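Local coordinates for protein exosome complex component Rrp42 (PDB 2WNR) that serves as a probably non-catalytic subunit of the archaeal exosome, an RNA-degrading complex, and probably helps to shape the Rrp41 active site, at residues Arg113-Ser118 with Ala157-Leu162. Residues are numbered along the deposited sequence; the frame is centred on the assembly and turned at random.
Sequences RCIRES and ATVAAL
Ile115 carries the contact between two helices of the RNase PH fold, reaching Thr158, Val159 and Leu162 on the other helix. The local axes approach to 11.0 Å at 47° between their N-to-C directions, and even the nearest alpha carbons, Ile115 CA and Val159 CA, are 7.5 Å apart, so side chains, not backbones, make the contact.

Arg113, at the start of 113-118, sends a hydrogen bond from NH1 to Gln235 OE1 and a salt bridge from NH2 to an acidic side chain on the chain of another protein, which places this face of helix 102-117 at a subunit interface. Cys114 packs on Met195 of strand 193-201. Ile115 then points inward, and two neighbouring atoms of its longer branch make the contacts. With chi1 at -87°, CG1 lies beside the backbone N while CG2 is anti to it; chi2 then carries CD1 toward the second helix. CD1 meets Thr158 CG2 at 3.8 Å and, more loosely, Val159 CG2 at 4.3 Å. One bond back, Ile115 CG1 touches Leu162 CD1 at 3.8 Å. Thr158 and Leu162 are four residues apart, about one helical turn, so the isoleucine lies across successive turns. The Thr158 rotamer that bonds OG1 to Ala154 O also turns CG2 toward Ile115. Beyond Ile115, Arg116 forms a salt bridge with Asp112.

Helix 150-164 also rests on strands 49-55 and 58-69, through Ala157 on Val53 and Ala161 on Val64. Thus the isoleucine joins helix 102-117 to a helix that packs on these strands. With 129 Å² buried, no hydrogen bond crossing and all four touching residues buried, the chemistry implies modest hydrophobic packing, without the directional constraint of a polar bond.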
loop_
_atom_site.group_PDB
_atom_site.type_symbol
_atom_site.label_atom_id
_atom_site.label_comp_id
_atom_site.label_asym_id
_atom_site.label_seq_id
_atom_site.Cartn_x
_atom_site.Cartn_y
_atom_site.Cartn_z
ATOM N N ARG A 113 -18.003 17.262 -5.892
ATOM C CA ARG A 113 -19.433 17.424 -5.640
ATOM C C ARG A 113 -20.016 18.594 -6.440
ATOM O O ARG A 113 -21.039 18.447 -7.117
ATOM C CB ARG A 113 -19.680 17.635 -4.146
ATOM C CG ARG A 113 -21.130 17.455 -3.709
ATOM C CD ARG A 113 -21.257 17.635 -2.222
ATOM N NE ARG A 113 -20.316 16.769 -1.515
ATOM C CZ ARG A 113 -19.798 17.026 -0.313
ATOM N NH1 ARG A 113 -20.127 18.137 0.338
ATOM N NH2 ARG A 113 -18.944 16.170 0.233
ATOM N N CYS A 114 -19.338 19.738 -6.354
ATOM C CA CYS A 114 -19.712 20.960 -7.053
ATOM C C CYS A 114 -19.804 20.779 -8.574
ATOM O O CYS A 114 -20.818 21.135 -9.188
ATOM C CB CYS A 114 -18.706 22.051 -6.723
ATOM S SG CYS A 114 -19.279 23.690 -7.086
ATOM N N ILE A 115 -18.756 20.221 -9.178
ATOM C CA ILE A 115 -18.768 19.916 -10.612
ATOM C C ILE A 115 -19.840 18.887 -10.982
ATOM O O ILE A 115 -20.553 19.069 -11.973
ATOM C CB ILE A 115 -17.363 19.484 -11.123
ATOM C CG1 ILE A 115 -16.543 20.706 -11.527
ATOM C CG2 ILE A 115 -17.449 18.565 -12.324
ATOM C CD1 ILE A 115 -15.827 21.359 -10.387
ATOM N N ARG A 116 -19.963 17.831 -10.180
ATOM C CA ARG A 116 -20.860 16.716 -10.493
ATOM C C ARG A 116 -22.339 17.075 -10.336
ATOM O O ARG A 116 -23.133 16.832 -11.238
ATOM C CB ARG A 116 -20.507 15.486 -9.644
ATOM C CG ARG A 116 -21.269 14.194 -9.998
ATOM C CD ARG A 116 -20.765 13.004 -9.166
ATOM N NE ARG A 116 -19.312 12.855 -9.265
ATOM C CZ ARG A 116 -18.675 12.215 -10.248
ATOM N NH1 ARG A 116 -19.359 11.631 -11.243
ATOM N NH2 ARG A 116 -17.349 12.153 -10.228
ATOM N N GLU A 117 -22.686 17.665 -9.195
ATOM C CA GLU A 117 -24.080 17.944 -8.841
ATOM C C GLU A 117 -24.704 19.104 -9.628
ATOM O O GLU A 117 -25.922 19.158 -9.810
ATOM C CB GLU A 117 -24.220 18.179 -7.332
ATOM C CG GLU A 117 -23.816 16.981 -6.469
ATOM C CD GLU A 117 -24.564 15.700 -6.826
ATOM O OE1 GLU A 117 -25.806 15.678 -6.736
ATOM O OE2 GLU A 117 -23.902 14.707 -7.193
ATOM N N SER A 118 -23.866 20.030 -10.081
ATOM C CA SER A 118 -24.304 21.100 -10.962
ATOM C C SER A 118 -24.633 20.561 -12.360
ATOM O O SER A 118 -25.240 21.259 -13.177
ATOM C CB SER A 118 -23.229 22.178 -11.058
ATOM O OG SER A 118 -22.087 21.696 -11.743
ATOM N N ALA A 157 -10.487 26.901 -10.462
ATOM C CA ALA A 157 -9.469 26.368 -11.367
ATOM C C ALA A 157 -9.967 25.143 -12.148
ATOM O O ALA A 157 -9.663 24.995 -13.335
ATOM C CB ALA A 157 -8.196 26.034 -10.599
ATOM N N THR A 158 -10.727 24.275 -11.480
ATOM C CA THR A 158 -11.283 23.093 -12.112
ATOM C C THR A 158 -12.281 23.502 -13.184
ATOM O O THR A 158 -12.197 23.024 -14.316
ATOM C CB THR A 158 -11.965 22.190 -11.093
ATOM O OG1 THR A 158 -11.072 21.952 -9.998
ATOM C CG2 THR A 158 -12.344 20.851 -11.732
ATOM N N VAL A 159 -13.204 24.400 -12.828
ATOM C CA VAL A 159 -14.146 24.942 -13.797
ATOM C C VAL A 159 -13.396 25.572 -14.968
ATOM O O VAL A 159 -13.706 25.286 -16.133
ATOM C CB VAL A 159 -15.163 25.930 -13.154
ATOM C CG1 VAL A 159 -15.939 26.695 -14.216
ATOM C CG2 VAL A 159 -16.150 25.171 -12.281
ATOM N N ALA A 160 -12.399 26.403 -14.663
ATOM C CA ALA A 160 -11.615 27.057 -15.706
ATOM C C ALA A 160 -10.970 26.020 -16.630
ATOM O O ALA A 160 -11.083 26.118 -17.855
ATOM C CB ALA A 160 -10.563 27.982 -15.104
ATOM N N ALA A 161 -10.328 25.013 -16.035
ATOM C CA ALA A 161 -9.646 23.975 -16.800
ATOM C C ALA A 161 -10.609 23.196 -17.706
ATOM O O ALA A 161 -10.270 22.846 -18.839
ATOM C CB ALA A 161 -8.909 23.041 -15.868
ATOM N N LEU A 162 -11.811 22.945 -17.201
ATOM C CA LEU A 162 -12.826 22.215 -17.948
ATOM C C LEU A 162 -13.267 22.979 -19.186
ATOM O O LEU A 162 -13.502 22.389 -20.242
ATOM C CB LEU A 162 -14.038 21.915 -17.065
ATOM C CG LEU A 162 -13.846 20.800 -16.037
ATOM C CD1 LEU A 162 -14.973 20.763 -15.020
ATOM C CD2 LEU A 162 -13.598 19.451 -16.652
#